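PDB 1JEO: 3-hexulose-6-phosphate isomerase from Methanocaldococcus jannaschii, which catalyses the isomerization between 3-hexulose 6-phosphate and fructose 6-phosphate as a homotetrameric member of the SIS family. Local coordinates for residues R56-R61 / D155-E160; L65-Y70 / K163-D168. All coordinates share one frame; numbering follows the deposited sequence.

How the contacts relate
Helix 49-64 and helix 144-164 run side by side, and the two contacts, their centres about 9 Å apart, follow that pairing outward. Contact 1 joins the helices themselves: Phe58, Val157 and Ile158 are buried, and a water links Arg61 NE to Asp155 OD1 at the more polar side. Contact 2 lies further out, where both helices have just ended, and pairs Leu65 with Leu167 and Phe67 with Leu165, residues of the loops that follow the helices, without any hydrogen bond across; there Leu65 is buried but Leu165 is exposed. Ile158 CG2 packs against Leu65 CD1 at 4.0 Å, which makes the two apolar patches continuous. Ala59 O and Ser69 OG, 2.9 Å apart, probably form a hydrogen bond.

Contact 1. Residues R56-R61 / D155-E160; sequences RCFAMR and DLVIAE
Ile158 reaches from helix 144-164 into the angle between Phe58 and Arg61 of helix 49-64. Beyond its CB the chain divides. CG1, lying beside the backbone N (chi1 -67°), meets the CG methylene of Arg61 at 3.8 Å on one hand and CE2 of Phe58 on the other; CD1 at the tip continues to Phe58 CE2, 3.6 Å away. The other branch, CG2, rests on Arg61 CG at 3.6 Å, the two side chains crossing nearly at a right angle. Val157 CG1 adds a longer contact of 4.2 Å to the same Phe58 CE2. The Arg61 chain is bent at chi2 (60°) and again at chi3, and its NE gives a hydrogen bond of 3.0 Å to a water lying at the guanidinium edge, in its plane; that water donates to Asp155 OD1, 3.1 Å away. The opposite charges are thus bridged through water, with NE and OD1 5.2 Å apart. Ile37 of helix 24-39 and Ile45 of strand 43-46 also touch Phe58. The axes of segments 56-61 and 155-160 run nearly parallel, 15° apart, with a closest approach of 10.4 Å, the side-by-side helix packing on one face of the parallel sheet in the alpha-beta-alpha sandwich of SIS domains.

Contact 2. Residues L65-Y70 / K163-D168; sequences LGFKSY and KRLNLD
Leu65 and Leu167 have the closest CA atoms across this contact, 7.8 Å apart, where helix 49-64 ends in a Schellman motif at Gly66, whose positive phi (105°) suits glycine, and helix 144-164 gives way to loop at Leu165. The two backbones exchange no hydrogen bonds, and what joins them is methyl groups and one ring. Leu167 points toward segment 65-70, and a single methyl, CD1, does the touching: it lies 4.0 Å from CD2 of Leu65 and 4.1 Å from CB of the same residue, seated against one flank of that leucine. Phe67 and Leu165 form the second pair and approach from opposing directions. The far end of the ring, CZ, comes to 4.1 Å from Leu165 CD1, which sits obliquely to the ring. Phe67 gets there because its CG stands beside the backbone N (chi1 -64°), carrying the ring over toward the end of helix 144-164. Both pairs are at ordinary van der Waals separation, and the patch is only partly buried. Further inward Leu65 packs on Ile161 and Met162 of helix 144-164, while Phe67 lies on Ile161 and on Ile37 of helix 24-39. Beyond Phe67, Lys68 is the centre of an inverse gamma turn, and the chain enters strand 69-71, at one margin of the parallel sheet. The contact joins the loops at the C-terminal ends of helices 49-64 and 144-164, the first of them a helix-to-strand connection of the alpha-beta-alpha SIS fold, away from the inferred substrate-binding residues.

Contact 1. Residues R56-R61 / D155-E160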
loop_
_atom_site.group_PDB
_atom_site.type_symbol
_atom_site.label_atom_id
_atom_site.label_comp_id
_atom_site.label_asym_id
_atom_site.label_seq_id
_atom_site.Cartn_x
_atom_site.Cartn_y
_atom_site.Cartn_z
ATOM N N ARG A 56 5.318 3.542 5.072
ATOM C CA ARG A 56 5.621 4.942 5.382
ATOM C C ARG A 56 6.034 5.713 4.114
ATOM O O ARG A 56 5.687 6.885 3.959
ATOM C CB ARG A 56 6.723 5.040 6.446
ATOM C CG ARG A 56 6.275 4.748 7.869
ATOM C CD ARG A 56 7.448 4.776 8.837
ATOM N NE ARG A 56 7.095 4.507 10.232
ATOM C CZ ARG A 56 7.014 3.292 10.774
ATOM N NH1 ARG A 56 7.245 2.204 10.046
ATOM N NH2 ARG A 56 6.714 3.162 12.060
ATOM N N CYS A 57 6.728 5.036 3.195
ATOM C CA CYS A 57 7.156 5.643 1.926
ATOM C C CYS A 57 5.947 6.065 1.084
ATOM O O CYS A 57 5.957 7.124 0.452
ATOM C CB CYS A 57 8.014 4.672 1.116
ATOM S SG CYS A 57 9.626 4.307 1.815
ATOM N N PHE A 58 4.895 5.247 1.140
ATOM C CA PHE A 58 3.647 5.496 0.421
ATOM C C PHE A 58 2.826 6.575 1.138
ATOM O O PHE A 58 2.267 7.460 0.483
ATOM C CB PHE A 58 2.853 4.184 0.299
ATOM C CG PHE A 58 1.543 4.303 -0.455
ATOM C CD1 PHE A 58 0.346 3.881 0.148
ATOM C CD2 PHE A 58 1.498 4.791 -1.776
ATOM C CE1 PHE A 58 -0.889 3.935 -0.553
ATOM C CE2 PHE A 58 0.272 4.850 -2.492
ATOM C CZ PHE A 58 -0.923 4.420 -1.877
ATOM N N ALA A 59 2.781 6.504 2.474
ATOM C CA ALA A 59 2.043 7.464 3.305
ATOM C C ALA A 59 2.557 8.888 3.110
ATOM O O ALA A 59 1.768 9.827 2.960
ATOM C CB ALA A 59 2.123 7.071 4.774
ATOM N N MET A 60 3.883 9.011 3.027
ATOM C CA MET A 60 4.556 10.294 2.814
ATOM C C MET A 60 4.226 10.845 1.422
ATOM O O MET A 60 3.891 12.025 1.280
ATOM C CB MET A 60 6.073 10.130 2.955
ATOM C CG MET A 60 6.856 11.425 2.808
ATOM S SD MET A 60 8.618 11.205 2.891
ATOM C CE MET A 60 8.830 11.191 4.665
ATOM N N ARG A 61 4.259 9.966 0.421
ATOM C CA ARG A 61 3.979 10.355 -0.956
ATOM C C ARG A 61 2.517 10.783 -1.193
ATOM O O ARG A 61 2.272 11.726 -1.947
ATOM C CB ARG A 61 4.453 9.265 -1.925
ATOM C CG ARG A 61 4.807 9.760 -3.324
ATOM C CD ARG A 61 5.917 10.802 -3.402
ATOM N NE ARG A 61 7.209 10.236 -3.789
ATOM C CZ ARG A 61 8.385 10.717 -3.398
ATOM N NH1 ARG A 61 8.448 11.774 -2.601
ATOM N NH2 ARG A 61 9.506 10.131 -3.794
ATOM N N ASP A 155 4.564 3.001 -5.734
ATOM C CA ASP A 155 5.080 4.176 -6.441
ATOM C C ASP A 155 4.390 4.282 -7.803
ATOM O O ASP A 155 4.202 5.385 -8.314
ATOM C CB ASP A 155 6.601 4.114 -6.604
ATOM C CG ASP A 155 7.354 4.399 -5.302
ATOM O OD1 ASP A 155 6.839 5.135 -4.432
ATOM O OD2 ASP A 155 8.487 3.903 -5.163
ATOM N N LEU A 156 3.970 3.136 -8.354
ATOM C CA LEU A 156 3.247 3.095 -9.633
ATOM C C LEU A 156 1.804 3.576 -9.430
ATOM O O LEU A 156 1.211 4.147 -10.344
ATOM C CB LEU A 156 3.257 1.692 -10.261
ATOM C CG LEU A 156 4.571 1.078 -10.765
ATOM C CD1 LEU A 156 4.305 -0.312 -11.307
ATOM C CD2 LEU A 156 5.217 1.941 -11.823
ATOM N N VAL A 157 1.272 3.389 -8.216
ATOM C CA VAL A 157 -0.080 3.844 -7.851
ATOM C C VAL A 157 -0.031 5.377 -7.777
ATOM O O VAL A 157 -0.916 6.055 -8.307
ATOM C CB VAL A 157 -0.549 3.231 -6.489
ATOM C CG1 VAL A 157 -1.859 3.858 -6.003
ATOM C CG2 VAL A 157 -0.736 1.730 -6.645
ATOM N N ILE A 158 1.047 5.903 -7.188
ATOM C CA ILE A 158 1.266 7.348 -7.077
ATOM C C ILE A 158 1.386 7.939 -8.489
ATOM O O ILE A 158 0.774 8.967 -8.778
ATOM C CB ILE A 158 2.542 7.667 -6.235
ATOM C CG1 ILE A 158 2.333 7.244 -4.772
ATOM C CG2 ILE A 158 2.915 9.151 -6.327
ATOM C CD1 ILE A 158 1.204 7.991 -4.034
ATOM N N ALA A 159 2.103 7.233 -9.368
ATOM C CA ALA A 159 2.297 7.646 -10.765
ATOM C C ALA A 159 0.955 7.755 -11.481
ATOM O O ALA A 159 0.698 8.742 -12.172
ATOM C CB ALA A 159 3.203 6.659 -11.497
ATOM N N GLU A 160 0.082 6.775 -11.237
ATOM C CA GLU A 160 -1.247 6.754 -11.833
ATOM C C GLU A 160 -2.193 7.803 -11.245
ATOM O O GLU A 160 -3.061 8.305 -11.961
ATOM C CB GLU A 160 -1.873 5.359 -11.749
ATOM C CG GLU A 160 -1.187 4.292 -12.602
ATOM C CD GLU A 160 -1.179 4.615 -14.090
ATOM O OE1 GLU A 160 -2.264 4.848 -14.659
ATOM O OE2 GLU A 160 -0.080 4.637 -14.686
HETATM O O HOH W 1 6.363 7.977 -5.591
#

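Contact 2. Residues L65-Y70 / K163-D168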
loop_
_atom_site.group_PDB
_atom_site.type_symbol
_atom_site.label_atom_id
_atom_site.label_comp_id
_atom_site.label_asym_id
_atom_site.label_seq_id
_atom_site.Cartn_x
_atom_site.Cartn_y
_atom_site.Cartn_z
ATOM N N LEU A 65 0.984 14.682 -2.388
ATOM C CA LEU A 65 -0.029 14.942 -3.410
ATOM C C LEU A 65 -1.258 15.708 -2.903
ATOM O O LEU A 65 -2.147 16.043 -3.692
ATOM C CB LEU A 65 -0.458 13.635 -4.090
ATOM C CG LEU A 65 0.590 12.793 -4.828
ATOM C CD1 LEU A 65 -0.122 11.675 -5.556
ATOM C CD2 LEU A 65 1.397 13.628 -5.807
ATOM N N GLY A 66 -1.311 15.966 -1.595
ATOM C CA GLY A 66 -2.418 16.721 -1.023
ATOM C C GLY A 66 -3.479 15.983 -0.240
ATOM O O GLY A 66 -4.419 16.611 0.246
ATOM N N PHE A 67 -3.346 14.664 -0.121
ATOM C CA PHE A 67 -4.308 13.854 0.629
ATOM C C PHE A 67 -4.015 13.931 2.123
ATOM O O PHE A 67 -2.892 14.249 2.515
ATOM C CB PHE A 67 -4.230 12.388 0.187
ATOM C CG PHE A 67 -4.622 12.160 -1.244
ATOM C CD1 PHE A 67 -3.639 12.021 -2.238
ATOM C CD2 PHE A 67 -5.977 12.084 -1.609
ATOM C CE1 PHE A 67 -3.998 11.810 -3.594
ATOM C CE2 PHE A 67 -6.359 11.875 -2.960
ATOM C CZ PHE A 67 -5.363 11.737 -3.957
ATOM N N LYS A 68 -5.038 13.691 2.946
ATOM C CA LYS A 68 -4.879 13.676 4.405
ATOM C C LYS A 68 -4.452 12.241 4.730
ATOM O O LYS A 68 -5.278 11.344 4.918
ATOM C CB LYS A 68 -6.180 14.081 5.115
ATOM C CG LYS A 68 -6.566 15.549 4.887
ATOM C CD LYS A 68 -7.519 16.093 5.952
ATOM C CE LYS A 68 -8.962 15.654 5.733
ATOM N NZ LYS A 68 -9.868 16.144 6.814
ATOM N N SER A 69 -3.140 12.032 4.655
ATOM C CA SER A 69 -2.512 10.732 4.866
ATOM C C SER A 69 -1.890 10.593 6.243
ATOM O O SER A 69 -1.331 11.554 6.777
ATOM C CB SER A 69 -1.441 10.523 3.799
ATOM O OG SER A 69 -0.934 9.204 3.822
ATOM N N TYR A 70 -2.012 9.400 6.830
ATOM C CA TYR A 70 -1.462 9.118 8.156
ATOM C C TYR A 70 -0.916 7.706 8.259
ATOM O O TYR A 70 -1.349 6.804 7.536
ATOM C CB TYR A 70 -2.535 9.288 9.253
ATOM C CG TYR A 70 -3.103 10.683 9.380
ATOM C CD1 TYR A 70 -4.393 10.984 8.885
ATOM C CD2 TYR A 70 -2.338 11.731 9.941
ATOM C CE1 TYR A 70 -4.908 12.310 8.937
ATOM C CE2 TYR A 70 -2.844 13.061 10.000
ATOM C CZ TYR A 70 -4.127 13.335 9.494
ATOM O OH TYR A 70 -4.622 14.616 9.542
ATOM N N LYS A 163 -1.309 11.156 -12.921
ATOM C CA LYS A 163 -1.775 11.159 -14.317
ATOM C C LYS A 163 -3.265 11.483 -14.428
ATOM O O LYS A 163 -3.670 12.265 -15.289
ATOM C CB LYS A 163 -1.563 9.788 -14.964
ATOM C CG LYS A 163 -0.147 9.419 -15.299
ATOM C CD LYS A 163 -0.119 8.013 -15.867
ATOM C CE LYS A 163 1.271 7.599 -16.256
ATOM N NZ LYS A 163 1.329 6.174 -16.679
ATOM N N ARG A 164 -4.062 10.868 -13.554
ATOM C CA ARG A 164 -5.518 11.045 -13.538
ATOM C C ARG A 164 -5.996 12.386 -13.002
ATOM O O ARG A 164 -7.048 12.880 -13.415
ATOM C CB ARG A 164 -6.184 9.906 -12.761
ATOM C CG ARG A 164 -6.011 8.550 -13.418
ATOM C CD ARG A 164 -6.523 7.431 -12.539
ATOM N NE ARG A 164 -6.093 6.127 -13.037
ATOM C CZ ARG A 164 -6.756 4.989 -12.857
ATOM N NH1 ARG A 164 -7.905 4.972 -12.191
ATOM N NH2 ARG A 164 -6.250 3.856 -13.322
ATOM N N LEU A 165 -5.223 12.969 -12.090
ATOM C CA LEU A 165 -5.574 14.256 -11.493
ATOM C C LEU A 165 -4.761 15.437 -12.041
ATOM O O LEU A 165 -4.905 16.566 -11.558
ATOM C CB LEU A 165 -5.471 14.182 -9.960
ATOM C CG LEU A 165 -6.317 13.158 -9.190
ATOM C CD1 LEU A 165 -6.041 13.295 -7.694
ATOM C CD2 LEU A 165 -7.810 13.336 -9.485
ATOM N N ASN A 166 -3.937 15.168 -13.063
ATOM C CA ASN A 166 -3.067 16.155 -13.735
ATOM C C ASN A 166 -2.112 16.921 -12.801
ATOM O O ASN A 166 -1.971 18.146 -12.889
ATOM C CB ASN A 166 -3.891 17.123 -14.609
ATOM C CG ASN A 166 -4.422 16.465 -15.866
ATOM O OD1 ASN A 166 -3.721 16.374 -16.873
ATOM N ND2 ASN A 166 -5.668 16.006 -15.816
ATOM N N LEU A 167 -1.471 16.178 -11.897
ATOM C CA LEU A 167 -0.532 16.747 -10.932
ATOM C C LEU A 167 0.898 16.688 -11.445
ATOM O O LEU A 167 1.274 15.752 -12.159
ATOM C CB LEU A 167 -0.631 16.023 -9.583
ATOM C CG LEU A 167 -2.003 15.916 -8.902
ATOM C CD1 LEU A 167 -1.883 15.041 -7.666
ATOM C CD2 LEU A 167 -2.575 17.286 -8.542
ATOM N N ASP A 168 1.675 17.713 -11.097
ATOM C CA ASP A 168 3.079 17.826 -11.495
ATOM C C ASP A 168 3.989 17.628 -10.281
ATOM O O ASP A 168 3.513 17.421 -9.160
ATOM C CB ASP A 168 3.352 19.211 -12.112
ATOM C CG ASP A 168 2.527 19.479 -13.362
ATOM O OD1 ASP A 168 1.555 20.260 -13.274
ATOM O OD2 ASP A 168 2.850 18.915 -14.429
#